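Local coordinates for protein importin subunit beta-1 (Saccharomyces cerevisiae, PDB 5OWU) that carries proteins into the nucleus as the importin beta subunit, associating with importin alpha, which binds the classical nuclear localization signal of the cargo, at residues A621-A626 with V660-D665; D673-S678 with S711-D716; D652-I657 with N693-L698; V702-G707 with L751-D756; K646-V651 with A686-N691. One frame throughout, in Å; residues are numbered along the deposited sequence.

Interaction 1. Residues A621-A626 with V660-D665; sequences AISALA and VGFIAD
Ser623 of HEAT 14 meets Phe662 and Asp665 of HEAT 15 where the second helices of two successive HEAT repeats stack side by side. The two helical segments run nearly parallel, 6° apart, with their axes 9.0 Å from each other at closest approach. The nearest backbone pair is Ser623 and Phe662, 4.9 Å from CA to CA. The serine hydroxyl lies between the two helices, against Phe662. Its OG lies 3.4 Å from Phe662 CB, at the edge of the ring and in its plane. This is packing, not a hydrogen bond. OG stands anti to the carbonyl carbon and beside the backbone N (chi1 -61°), which lets it bond to Phe619 O one turn back in its own helix. The buried hydroxyl is therefore satisfied without help from the second helix. The Phe662 ring reaches two side chains of helix 615-629. Ring atom CE1 packs on Ala626 CB at 3.9 Å and on Ile622 CG2 at 4.1 Å. One turn on from Phe662, Asp665 brings OD2 to 3.3 Å from Ser623 CB. That carboxylate oxygen forms a salt bridge with Arg585 of HEAT 13, so Asp665 reaches past the adjoining repeat. Phe640 of helix 637-649 meets the Phe662 ring edge-to-face and also touches Ile622. Helix 595-607 backs helix 615-629 through Phe602, while Val705 of helix 698-713 packs on Val660, Ile663 and Ala664 of helix 655-669.

Interaction 2. Residues D673-S678 with S711-D716; sequences DFRRYS and SNIGAD
Phe674 comes first, with ring atom CD2 packed 3.8 Å from Ile713 CG2. The methyl lies at the edge of the ring, near its plane. Arg675 follows and does two things. Its CG rests on the same Ile713 methyl at 3.9 Å, and its guanidinium goes on to a salt bridge with Asp716. The main bond runs from Arg675 NE to Asp716 OD2, 2.7 Å long with an N-H...O angle of 149°. OD2 lies near the guanidinium plane, but NE comes from above the carboxylate plane, and the two planes are 63° apart. The two NH2 bonds, one to each carboxylate oxygen, are weak. An alanine in place of Asp716 would probably leave the Arg675 guanidinium without its charge partner and free to turn. The contact joins the two helices of HEAT 16, the start of the first to the end of the second, where Gly714 leaves the helix with positive phi. Ser678 stands one turn further along, and its CB is 3.8 Å from Ile713 CG2, so three side chains share that methyl. Its hydroxyl turns back to Arg675 O, 2.7 Å from OG to O, using a lone pair in the carbonyl plane. Arg675 O also accepts from Ser678 N.

Interaction 3. Residues D652-I657 with N693-L698; sequences DSPVSI and NARREL
The guanidinium of Arg695 has Pro654 over one face and Asp652 O at its edge. Pro654 N sits 4.0 Å above the guanidinium plane, offset toward its rim, and Pro654 CD is 4.0 Å from Arg695 NH2. Arg695 NE gives a hydrogen bond to Asp652 O, 3.2 Å with an N-H...O angle of 157°. The donor stands well above the carbonyl plane. A bend at chi3 (46°) sets NE for this bond. NH1 pairs with Glu697 OE1 at 3.0 Å, a salt bridge inside segment 693-698. An alanine in place of Arg695 would probably leave Asp652 O without this donor and the Glu697 carboxylate without its mate. Beyond the arginine the contact turns apolar. Ile657 pushes CD1 tightly against the backbone, 3.2 Å from Leu698 CA. The same methyl packs on Leu698 CD1 at 3.7 Å. Ser656 OG lies 3.4 Å from Leu698 CD1, while it donates to Ser653 O nearly along the C=O axis. The start of helix 655-669 in HEAT 15 thus meets the loop that enters helix 698-713 of HEAT 16. Val651, after helix 637-649, bonds to the Arg695 backbone. Tyr746 of helix 741-764 makes a cation-pi contact with Arg696 and a hydrogen bond from its OH to Arg696 O.

Interaction 4. Residues V702-G707 with L751-D756; sequences VLSVFG and LEAVLD
Leu703 and Ala753 face each other where the second helix of HEAT 16 packs on the second helix of HEAT 17. The segments run 14° from parallel, with axes only 7.3 Å apart. Leu703 leaves its helix through CB, which meets Ala753 CB at 3.7 Å. CG stands anti to the carbonyl carbon, beside the backbone N (chi1 -68°). At the tip, CD1 packs on Val754 CG2 at 3.9 Å, and the two side chains lie side by side, pointing the same way. The other methyl, CD2, turns to Ile689 of helix 675-689. Leu703 and Val754 both also touch Ala731 of helix 718-732, so the apolar side of the contact is continued by the first helix of HEAT 17. Ser704 forms the polar side. Its OG packs 3.3 Å from Ala753 CB and donates a hydrogen bond of 2.9 Å to Asp756 OD2, which uses its anti lone pair. Pro700 O is a second, weak partner of the same hydroxyl. Small residues at Ser704, Gly707 and Ala753 are consistent with so close an approach. Gly707 has no side chain, and a CB there would clash with Asp756 O; as it is, Gly707 CA lies 3.8 Å from Asp756 O.

Interaction 5. Residues K646-V651 with A686-N691; sequences KALNQV and AQMISN
Met688 folds its thioether end round a backbone carbonyl, that of Leu648, close to the end of helix 637-649. Its CE is 3.4 Å from Leu648 O, and CG and SD lie at similar range. The chain is bent at chi3 (57°), which sets CE near the leucine. SD then packs on Leu648 CB at 3.8 Å, and CE reaches Leu648 CD2 at 3.9 Å. The two side chains cross obliquely. No hydrogen bond joins the segments. Gln650 is the centre of an inverse gamma turn, closed by a weak bond from Val651 N to Asn649 O. Past this turn Val651 points toward the other segment. Its CG2 packs on Asn691 ND2 at 3.7 Å, and its CG1 comes within 4.4 Å of Met688 CB. Asn691 holds its other amide atom, OD1, for the backbone N of Asn693, a bond within the loop that follows helix 675-689. Met688 also touches Val660 of helix 655-669 and Leu698 of helix 698-713, the second helices of HEAT 15 and HEAT 16. The contact sets the end of the first helix of HEAT 15 beside that of HEAT 16, the side-by-side stacking of equivalent helices found in an alpha-solenoid of HEAT repeats.

From the N terminus, interaction 1 opens first, in HEAT 14. Interactions 5 and 3 open in HEAT 15 before interaction 1 closes there, so both cross it. Interaction 2 opens next, and interactions 5 and 3 then close in HEAT 16, crossing each other and interaction 2. Interaction 4 opens before interaction 2 closes, crosses it alone, and closes in HEAT 17. None of the loops nests. Interactions 1, 3, 4 and 5 join successive repeats, while interaction 2 joins the two helices of one. Val705 packs on Val660, linking interactions 1 and 4. Interactions 3 and 5 touch, with centres about 8 Å apart.

Interaction 1. Residues A621-A626 with V660-D665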
# COMPACT_ATOMS: atom_id res chain seq x y z
N ALA A 621 -16.42 -20.57 -3.67
CA ALA A 621 -17.48 -21.34 -3.03
C ALA A 621 -17.33 -22.83 -3.31
O ALA A 621 -17.61 -23.67 -2.43
CB ALA A 621 -18.84 -20.83 -3.49
N ILE A 622 -16.91 -23.19 -4.52
CA ILE A 622 -16.67 -24.59 -4.83
C ILE A 622 -15.56 -25.14 -3.95
O ILE A 622 -15.65 -26.24 -3.41
CB ILE A 622 -16.34 -24.76 -6.33
CG1 ILE A 622 -17.58 -24.44 -7.17
CG2 ILE A 622 -15.82 -26.17 -6.62
CD1 ILE A 622 -17.33 -24.45 -8.66
N SER A 623 -14.49 -24.36 -3.78
CA SER A 623 -13.40 -24.77 -2.90
C SER A 623 -13.89 -25.00 -1.48
O SER A 623 -13.53 -26.00 -0.85
CB SER A 623 -12.29 -23.73 -2.93
OG SER A 623 -11.77 -23.59 -4.24
N ALA A 624 -14.72 -24.08 -0.96
CA ALA A 624 -15.26 -24.28 0.38
C ALA A 624 -16.08 -25.56 0.46
O ALA A 624 -15.96 -26.34 1.42
CB ALA A 624 -16.11 -23.08 0.80
N LEU A 625 -16.93 -25.80 -0.54
CA LEU A 625 -17.73 -27.03 -0.55
C LEU A 625 -16.84 -28.27 -0.58
O LEU A 625 -17.08 -29.24 0.14
CB LEU A 625 -18.69 -27.02 -1.73
CG LEU A 625 -19.72 -28.16 -1.77
CD1 LEU A 625 -20.56 -28.15 -0.53
CD2 LEU A 625 -20.60 -28.07 -3.00
N ALA A 626 -15.80 -28.27 -1.41
CA ALA A 626 -14.86 -29.39 -1.44
C ALA A 626 -14.22 -29.60 -0.07
O ALA A 626 -14.18 -30.73 0.44
CB ALA A 626 -13.78 -29.15 -2.50
N VAL A 660 -5.73 -22.53 -7.89
CA VAL A 660 -4.66 -23.06 -7.03
C VAL A 660 -5.18 -23.24 -5.61
O VAL A 660 -4.82 -24.20 -4.92
CB VAL A 660 -3.42 -22.15 -7.06
CG1 VAL A 660 -2.39 -22.62 -6.03
CG2 VAL A 660 -2.80 -22.14 -8.44
N GLY A 661 -6.02 -22.30 -5.15
CA GLY A 661 -6.60 -22.45 -3.83
C GLY A 661 -7.51 -23.66 -3.72
O GLY A 661 -7.63 -24.27 -2.65
N PHE A 662 -8.18 -24.02 -4.82
CA PHE A 662 -8.91 -25.28 -4.85
C PHE A 662 -7.98 -26.46 -4.65
O PHE A 662 -8.26 -27.36 -3.85
CB PHE A 662 -9.66 -25.43 -6.18
CG PHE A 662 -10.37 -26.75 -6.32
CD1 PHE A 662 -11.63 -26.92 -5.79
CD2 PHE A 662 -9.77 -27.81 -6.98
CE1 PHE A 662 -12.29 -28.14 -5.92
CE2 PHE A 662 -10.42 -29.02 -7.10
CZ PHE A 662 -11.68 -29.18 -6.57
N ILE A 663 -6.85 -26.47 -5.36
CA ILE A 663 -5.88 -27.55 -5.16
C ILE A 663 -5.45 -27.60 -3.70
O ILE A 663 -5.39 -28.67 -3.09
CB ILE A 663 -4.68 -27.38 -6.10
CG1 ILE A 663 -5.14 -27.40 -7.56
CG2 ILE A 663 -3.66 -28.51 -5.87
CD1 ILE A 663 -4.04 -27.05 -8.56
N ALA A 664 -5.18 -26.43 -3.10
CA ALA A 664 -4.80 -26.39 -1.69
C ALA A 664 -5.88 -27.02 -0.82
O ALA A 664 -5.57 -27.80 0.09
CB ALA A 664 -4.56 -24.94 -1.25
N ASP A 665 -7.15 -26.72 -1.09
CA ASP A 665 -8.22 -27.27 -0.27
C ASP A 665 -8.32 -28.79 -0.42
O ASP A 665 -8.38 -29.51 0.58
CB ASP A 665 -9.55 -26.62 -0.62
CG ASP A 665 -9.79 -25.35 0.16
OD1 ASP A 665 -9.54 -25.37 1.38
OD2 ASP A 665 -10.20 -24.33 -0.45

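Interaction 2. Residues D673-S678 with S711-D716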
# COMPACT_ATOMS: atom_id res chain seq x y z
N ASP A 673 -6.97 -40.03 -0.66
CA ASP A 673 -7.44 -39.94 -2.03
C ASP A 673 -6.79 -38.83 -2.83
O ASP A 673 -6.94 -38.82 -4.06
CB ASP A 673 -8.96 -39.77 -2.04
CG ASP A 673 -9.71 -41.04 -1.64
OD1 ASP A 673 -9.08 -41.95 -1.08
OD2 ASP A 673 -10.93 -41.11 -1.89
N PHE A 674 -6.05 -37.90 -2.21
CA PHE A 674 -5.41 -36.87 -3.03
C PHE A 674 -4.24 -37.44 -3.83
O PHE A 674 -3.92 -36.93 -4.92
CB PHE A 674 -4.90 -35.70 -2.20
CG PHE A 674 -4.29 -34.61 -3.03
CD1 PHE A 674 -5.10 -33.79 -3.81
CD2 PHE A 674 -2.92 -34.44 -3.08
CE1 PHE A 674 -4.55 -32.79 -4.60
CE2 PHE A 674 -2.36 -33.44 -3.88
CZ PHE A 674 -3.18 -32.62 -4.64
N ARG A 675 -3.58 -38.49 -3.33
CA ARG A 675 -2.37 -38.97 -3.99
C ARG A 675 -2.62 -39.30 -5.46
O ARG A 675 -1.82 -38.94 -6.33
CB ARG A 675 -1.84 -40.18 -3.23
CG ARG A 675 -1.21 -39.78 -1.89
CD ARG A 675 -0.96 -40.96 -0.96
NE ARG A 675 0.14 -41.80 -1.42
CZ ARG A 675 0.59 -42.87 -0.77
NH1 ARG A 675 0.03 -43.25 0.38
NH2 ARG A 675 1.59 -43.58 -1.26
N ARG A 676 -3.77 -39.90 -5.76
CA ARG A 676 -4.07 -40.33 -7.13
C ARG A 676 -4.16 -39.17 -8.11
O ARG A 676 -4.11 -39.41 -9.32
CB ARG A 676 -5.37 -41.15 -7.15
CG ARG A 676 -6.66 -40.35 -6.93
CD ARG A 676 -7.91 -41.20 -7.22
NE ARG A 676 -8.22 -42.13 -6.13
CZ ARG A 676 -9.35 -42.14 -5.41
NH1 ARG A 676 -10.32 -41.27 -5.64
NH2 ARG A 676 -9.50 -43.04 -4.45
N TYR A 677 -4.30 -37.93 -7.64
CA TYR A 677 -4.31 -36.77 -8.52
C TYR A 677 -3.01 -35.97 -8.49
O TYR A 677 -2.79 -35.13 -9.39
CB TYR A 677 -5.49 -35.84 -8.16
CG TYR A 677 -6.81 -36.56 -8.03
CD1 TYR A 677 -7.49 -37.02 -9.15
CD2 TYR A 677 -7.39 -36.76 -6.78
CE1 TYR A 677 -8.70 -37.68 -9.03
CE2 TYR A 677 -8.61 -37.41 -6.66
CZ TYR A 677 -9.26 -37.87 -7.79
OH TYR A 677 -10.46 -38.52 -7.67
N SER A 678 -2.13 -36.24 -7.53
CA SER A 678 -1.02 -35.32 -7.26
C SER A 678 -0.14 -35.13 -8.49
O SER A 678 0.19 -34.00 -8.86
CB SER A 678 -0.20 -35.82 -6.07
OG SER A 678 0.23 -37.15 -6.28
N SER A 711 2.84 -31.86 1.84
CA SER A 711 2.43 -32.21 3.19
C SER A 711 1.51 -33.41 3.17
O SER A 711 1.52 -34.23 4.10
CB SER A 711 1.73 -31.03 3.87
OG SER A 711 1.41 -31.39 5.20
N ASN A 712 0.69 -33.53 2.14
CA ASN A 712 -0.31 -34.58 2.13
C ASN A 712 0.16 -35.86 1.45
O ASN A 712 -0.28 -36.95 1.85
CB ASN A 712 -1.59 -34.05 1.50
CG ASN A 712 -2.30 -33.02 2.42
OD1 ASN A 712 -2.91 -33.40 3.41
ND2 ASN A 712 -2.19 -31.73 2.08
N ILE A 713 1.06 -35.79 0.46
CA ILE A 713 1.50 -37.01 -0.24
C ILE A 713 2.80 -37.57 0.32
O ILE A 713 3.25 -38.65 -0.11
CB ILE A 713 1.61 -36.80 -1.77
CG1 ILE A 713 2.82 -35.92 -2.14
CG2 ILE A 713 0.32 -36.19 -2.31
CD1 ILE A 713 3.08 -35.88 -3.67
N GLY A 714 3.43 -36.86 1.25
CA GLY A 714 4.58 -37.41 1.95
C GLY A 714 5.69 -37.84 1.01
O GLY A 714 6.12 -37.10 0.12
N ALA A 715 6.15 -39.08 1.21
CA ALA A 715 7.26 -39.62 0.44
C ALA A 715 6.98 -39.65 -1.06
O ALA A 715 7.94 -39.60 -1.86
CB ALA A 715 7.59 -41.03 0.93
N ASP A 716 5.71 -39.71 -1.48
CA ASP A 716 5.40 -39.66 -2.91
C ASP A 716 5.96 -38.39 -3.56
O ASP A 716 6.07 -38.33 -4.79
CB ASP A 716 3.89 -39.72 -3.11
CG ASP A 716 3.31 -41.12 -2.94
OD1 ASP A 716 4.05 -42.05 -2.56
OD2 ASP A 716 2.10 -41.27 -3.18

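Interaction 3. Residues D652-I657 with N693-L698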
# COMPACT_ATOMS: atom_id res chain seq x y z
N ASP A 652 -3.14 -15.15 -16.61
CA ASP A 652 -3.30 -13.70 -16.53
C ASP A 652 -4.44 -13.31 -15.60
O ASP A 652 -4.37 -12.28 -14.92
CB ASP A 652 -3.53 -13.11 -17.92
CG ASP A 652 -4.81 -13.62 -18.55
OD1 ASP A 652 -5.23 -14.75 -18.22
OD2 ASP A 652 -5.40 -12.90 -19.38
N SER A 653 -5.49 -14.12 -15.56
CA SER A 653 -6.68 -13.82 -14.78
C SER A 653 -6.49 -14.22 -13.32
O SER A 653 -5.73 -15.15 -13.01
CB SER A 653 -7.88 -14.57 -15.37
OG SER A 653 -9.07 -14.28 -14.66
N PRO A 654 -7.16 -13.53 -12.38
CA PRO A 654 -7.07 -13.95 -10.97
C PRO A 654 -7.74 -15.29 -10.70
O PRO A 654 -7.55 -15.84 -9.61
CB PRO A 654 -7.78 -12.81 -10.23
CG PRO A 654 -8.71 -12.23 -11.23
CD PRO A 654 -8.01 -12.34 -12.55
N VAL A 655 -8.50 -15.83 -11.65
CA VAL A 655 -9.17 -17.11 -11.44
C VAL A 655 -8.15 -18.23 -11.24
O VAL A 655 -8.45 -19.23 -10.57
CB VAL A 655 -10.11 -17.41 -12.63
CG1 VAL A 655 -9.31 -17.80 -13.87
CG2 VAL A 655 -11.11 -18.50 -12.27
N SER A 656 -6.95 -18.08 -11.79
CA SER A 656 -5.94 -19.13 -11.65
C SER A 656 -5.45 -19.22 -10.21
O SER A 656 -5.19 -20.32 -9.70
CB SER A 656 -4.77 -18.88 -12.60
OG SER A 656 -4.11 -17.66 -12.30
N ILE A 657 -5.32 -18.08 -9.54
CA ILE A 657 -4.95 -18.07 -8.12
C ILE A 657 -5.96 -18.86 -7.31
O ILE A 657 -5.61 -19.69 -6.47
CB ILE A 657 -4.84 -16.62 -7.60
CG1 ILE A 657 -3.92 -15.77 -8.48
CG2 ILE A 657 -4.37 -16.62 -6.14
CD1 ILE A 657 -2.49 -16.16 -8.41
N ASN A 693 3.57 -15.35 -19.48
CA ASN A 693 2.36 -14.54 -19.37
C ASN A 693 1.70 -14.63 -18.00
O ASN A 693 0.58 -14.13 -17.85
CB ASN A 693 1.35 -14.94 -20.45
CG ASN A 693 1.76 -14.47 -21.84
OD1 ASN A 693 2.70 -13.70 -22.00
ND2 ASN A 693 1.04 -14.94 -22.85
N ALA A 694 2.33 -15.25 -17.00
CA ALA A 694 1.71 -15.41 -15.70
C ALA A 694 1.80 -14.11 -14.90
O ALA A 694 2.86 -13.50 -14.81
CB ALA A 694 2.39 -16.53 -14.92
N ARG A 695 0.67 -13.71 -14.33
CA ARG A 695 0.68 -12.57 -13.42
C ARG A 695 1.59 -12.88 -12.23
O ARG A 695 1.86 -14.03 -11.90
CB ARG A 695 -0.74 -12.25 -12.93
CG ARG A 695 -1.41 -13.37 -12.13
CD ARG A 695 -2.48 -12.81 -11.21
NE ARG A 695 -3.34 -11.84 -11.89
CZ ARG A 695 -4.04 -10.90 -11.27
NH1 ARG A 695 -3.99 -10.78 -9.95
NH2 ARG A 695 -4.80 -10.07 -11.97
N ARG A 696 2.07 -11.81 -11.59
CA ARG A 696 3.04 -12.00 -10.51
C ARG A 696 2.43 -12.78 -9.35
O ARG A 696 3.06 -13.70 -8.81
CB ARG A 696 3.56 -10.64 -10.04
CG ARG A 696 2.52 -9.71 -9.43
CD ARG A 696 3.16 -8.45 -8.84
NE ARG A 696 3.86 -7.65 -9.84
CZ ARG A 696 5.19 -7.55 -9.96
NH1 ARG A 696 6.00 -8.19 -9.13
NH2 ARG A 696 5.71 -6.78 -10.91
N GLU A 697 1.17 -12.48 -9.00
CA GLU A 697 0.54 -13.11 -7.85
C GLU A 697 0.47 -14.63 -7.98
O GLU A 697 0.26 -15.31 -6.97
CB GLU A 697 -0.88 -12.56 -7.64
CG GLU A 697 -0.95 -11.08 -7.24
CD GLU A 697 -0.81 -10.13 -8.42
OE1 GLU A 697 -0.97 -10.57 -9.58
OE2 GLU A 697 -0.53 -8.93 -8.19
N LEU A 698 0.63 -15.17 -9.19
CA LEU A 698 0.58 -16.62 -9.36
C LEU A 698 1.79 -17.29 -8.73
O LEU A 698 1.66 -18.35 -8.10
CB LEU A 698 0.48 -16.97 -10.84
CG LEU A 698 0.18 -18.45 -11.13
CD1 LEU A 698 -1.26 -18.79 -10.78
CD2 LEU A 698 0.47 -18.79 -12.58

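Interaction 4. Residues V702-G707 with L751-D756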
# COMPACT_ATOMS: atom_id res chain seq x y z
N VAL A 702 1.50 -20.71 -6.24
CA VAL A 702 2.01 -22.03 -6.62
C VAL A 702 3.05 -22.50 -5.62
O VAL A 702 3.01 -23.65 -5.15
CB VAL A 702 2.55 -22.00 -8.06
CG1 VAL A 702 3.18 -23.33 -8.43
CG2 VAL A 702 1.42 -21.67 -9.01
N LEU A 703 3.98 -21.62 -5.23
CA LEU A 703 4.97 -22.05 -4.25
C LEU A 703 4.27 -22.59 -3.00
O LEU A 703 4.55 -23.71 -2.55
CB LEU A 703 5.91 -20.89 -3.90
CG LEU A 703 6.86 -20.42 -5.01
CD1 LEU A 703 7.66 -19.22 -4.55
CD2 LEU A 703 7.80 -21.53 -5.47
N SER A 704 3.28 -21.84 -2.50
CA SER A 704 2.62 -22.27 -1.27
C SER A 704 1.96 -23.63 -1.47
O SER A 704 2.00 -24.48 -0.57
CB SER A 704 1.59 -21.23 -0.83
OG SER A 704 2.23 -20.02 -0.51
N VAL A 705 1.38 -23.86 -2.65
CA VAL A 705 0.60 -25.08 -2.81
C VAL A 705 1.54 -26.27 -2.90
O VAL A 705 1.17 -27.39 -2.52
CB VAL A 705 -0.36 -24.98 -4.01
CG1 VAL A 705 0.30 -25.37 -5.33
CG2 VAL A 705 -1.59 -25.84 -3.76
N PHE A 706 2.78 -26.06 -3.36
CA PHE A 706 3.75 -27.15 -3.29
C PHE A 706 3.84 -27.68 -1.87
O PHE A 706 3.82 -28.90 -1.65
CB PHE A 706 5.12 -26.69 -3.79
CG PHE A 706 5.20 -26.50 -5.29
CD1 PHE A 706 4.57 -27.39 -6.15
CD2 PHE A 706 5.91 -25.44 -5.83
CE1 PHE A 706 4.66 -27.22 -7.53
CE2 PHE A 706 6.00 -25.27 -7.20
CZ PHE A 706 5.36 -26.16 -8.05
N GLY A 707 3.85 -26.77 -0.90
CA GLY A 707 3.89 -27.19 0.50
C GLY A 707 2.67 -28.00 0.88
O GLY A 707 2.77 -29.01 1.57
N LEU A 751 8.58 -14.59 -0.39
CA LEU A 751 9.30 -15.26 0.70
C LEU A 751 8.34 -15.98 1.64
O LEU A 751 8.64 -17.07 2.13
CB LEU A 751 10.15 -14.24 1.46
CG LEU A 751 11.31 -13.64 0.66
CD1 LEU A 751 11.99 -12.51 1.43
CD2 LEU A 751 12.34 -14.70 0.29
N GLU A 752 7.17 -15.38 1.90
CA GLU A 752 6.17 -16.06 2.72
C GLU A 752 5.73 -17.37 2.07
O GLU A 752 5.54 -18.38 2.76
CB GLU A 752 4.97 -15.13 2.96
CG GLU A 752 5.27 -13.98 3.90
CD GLU A 752 4.12 -12.99 4.02
OE1 GLU A 752 3.26 -12.94 3.11
OE2 GLU A 752 4.10 -12.25 5.02
N ALA A 753 5.57 -17.36 0.74
CA ALA A 753 5.20 -18.59 0.04
C ALA A 753 6.32 -19.63 0.11
O ALA A 753 6.05 -20.83 0.22
CB ALA A 753 4.86 -18.30 -1.42
N VAL A 754 7.57 -19.19 0.03
CA VAL A 754 8.68 -20.13 0.18
C VAL A 754 8.62 -20.77 1.57
O VAL A 754 8.81 -21.98 1.72
CB VAL A 754 10.02 -19.43 -0.09
CG1 VAL A 754 11.21 -20.34 0.29
CG2 VAL A 754 10.12 -19.04 -1.57
N LEU A 755 8.32 -19.96 2.59
CA LEU A 755 8.17 -20.52 3.94
C LEU A 755 7.08 -21.58 3.97
O LEU A 755 7.27 -22.65 4.57
CB LEU A 755 7.87 -19.40 4.94
CG LEU A 755 7.67 -19.82 6.40
CD1 LEU A 755 8.84 -20.65 6.92
CD2 LEU A 755 7.47 -18.57 7.26
N ASP A 756 5.93 -21.31 3.35
CA ASP A 756 4.88 -22.33 3.24
C ASP A 756 5.44 -23.61 2.61
O ASP A 756 5.22 -24.72 3.12
CB ASP A 756 3.71 -21.83 2.38
CG ASP A 756 2.85 -20.79 3.08
OD1 ASP A 756 2.90 -20.71 4.32
OD2 ASP A 756 2.11 -20.08 2.38

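Interaction 5. Residues K646-V651 with A686-N691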
# COMPACT_ATOMS: atom_id res chain seq x y z
N LYS A 646 -9.05 -25.20 -17.19
CA LYS A 646 -9.11 -23.94 -17.92
C LYS A 646 -8.77 -22.76 -17.02
O LYS A 646 -8.01 -21.86 -17.42
CB LYS A 646 -10.50 -23.75 -18.54
CG LYS A 646 -10.66 -22.45 -19.32
CD LYS A 646 -11.95 -22.41 -20.14
CE LYS A 646 -11.92 -23.41 -21.29
NZ LYS A 646 -12.97 -23.15 -22.31
N ALA A 647 -9.31 -22.74 -15.80
CA ALA A 647 -9.01 -21.65 -14.88
C ALA A 647 -7.53 -21.63 -14.51
O ALA A 647 -6.90 -20.57 -14.48
CB ALA A 647 -9.87 -21.79 -13.62
N LEU A 648 -6.96 -22.80 -14.22
CA LEU A 648 -5.55 -22.87 -13.84
C LEU A 648 -4.66 -22.32 -14.94
O LEU A 648 -3.65 -21.68 -14.66
CB LEU A 648 -5.17 -24.32 -13.51
CG LEU A 648 -5.68 -24.90 -12.19
CD1 LEU A 648 -5.54 -26.41 -12.20
CD2 LEU A 648 -4.92 -24.31 -11.01
N ASN A 649 -5.03 -22.57 -16.20
CA ASN A 649 -4.19 -22.10 -17.31
C ASN A 649 -4.41 -20.63 -17.65
O ASN A 649 -3.58 -20.05 -18.35
CB ASN A 649 -4.44 -22.96 -18.55
CG ASN A 649 -3.78 -24.32 -18.44
OD1 ASN A 649 -2.70 -24.45 -17.86
ND2 ASN A 649 -4.43 -25.34 -18.98
N GLN A 650 -5.50 -20.02 -17.17
CA GLN A 650 -5.71 -18.58 -17.35
C GLN A 650 -4.81 -17.82 -16.36
O GLN A 650 -5.26 -17.19 -15.41
CB GLN A 650 -7.17 -18.20 -17.14
CG GLN A 650 -8.09 -18.59 -18.28
CD GLN A 650 -9.54 -18.24 -18.00
OE1 GLN A 650 -10.44 -19.02 -18.33
NE2 GLN A 650 -9.77 -17.08 -17.40
N VAL A 651 -3.50 -17.90 -16.63
CA VAL A 651 -2.52 -17.35 -15.70
C VAL A 651 -2.60 -15.83 -15.60
O VAL A 651 -2.13 -15.26 -14.61
CB VAL A 651 -1.10 -17.78 -16.10
CG1 VAL A 651 -0.92 -19.27 -15.90
CG2 VAL A 651 -0.79 -17.37 -17.55
N ALA A 686 3.73 -27.06 -12.70
CA ALA A 686 5.05 -26.79 -13.26
C ALA A 686 4.93 -25.97 -14.54
O ALA A 686 5.69 -25.02 -14.75
CB ALA A 686 5.79 -28.11 -13.52
N GLN A 687 3.95 -26.30 -15.38
CA GLN A 687 3.71 -25.50 -16.57
C GLN A 687 3.33 -24.07 -16.18
O GLN A 687 3.90 -23.10 -16.70
CB GLN A 687 2.62 -26.13 -17.42
CG GLN A 687 2.91 -27.56 -17.86
CD GLN A 687 1.66 -28.32 -18.26
OE1 GLN A 687 0.76 -27.77 -18.91
NE2 GLN A 687 1.58 -29.59 -17.87
N MET A 688 2.39 -23.93 -15.24
CA MET A 688 1.84 -22.61 -14.94
C MET A 688 2.94 -21.64 -14.52
O MET A 688 3.06 -20.54 -15.07
CB MET A 688 0.78 -22.71 -13.85
CG MET A 688 -0.48 -23.43 -14.26
SD MET A 688 -1.43 -23.94 -12.81
CE MET A 688 -1.65 -22.37 -11.97
N ILE A 689 3.74 -22.04 -13.53
CA ILE A 689 4.77 -21.15 -13.01
C ILE A 689 5.89 -20.93 -14.00
O ILE A 689 6.71 -20.02 -13.81
CB ILE A 689 5.30 -21.71 -11.67
CG1 ILE A 689 6.00 -20.59 -10.87
CG2 ILE A 689 6.24 -22.91 -11.88
CD1 ILE A 689 6.33 -20.96 -9.44
N SER A 690 5.95 -21.71 -15.08
CA SER A 690 6.92 -21.52 -16.14
C SER A 690 6.39 -20.66 -17.28
O SER A 690 7.12 -20.43 -18.26
CB SER A 690 7.38 -22.87 -16.70
OG SER A 690 6.61 -23.24 -17.83
N ASN A 691 5.15 -20.19 -17.19
CA ASN A 691 4.54 -19.41 -18.26
C ASN A 691 4.92 -17.94 -18.11
O ASN A 691 4.62 -17.35 -17.06
CB ASN A 691 3.03 -19.56 -18.23
CG ASN A 691 2.36 -19.01 -19.46
OD1 ASN A 691 2.87 -18.10 -20.11
ND2 ASN A 691 1.19 -19.55 -19.79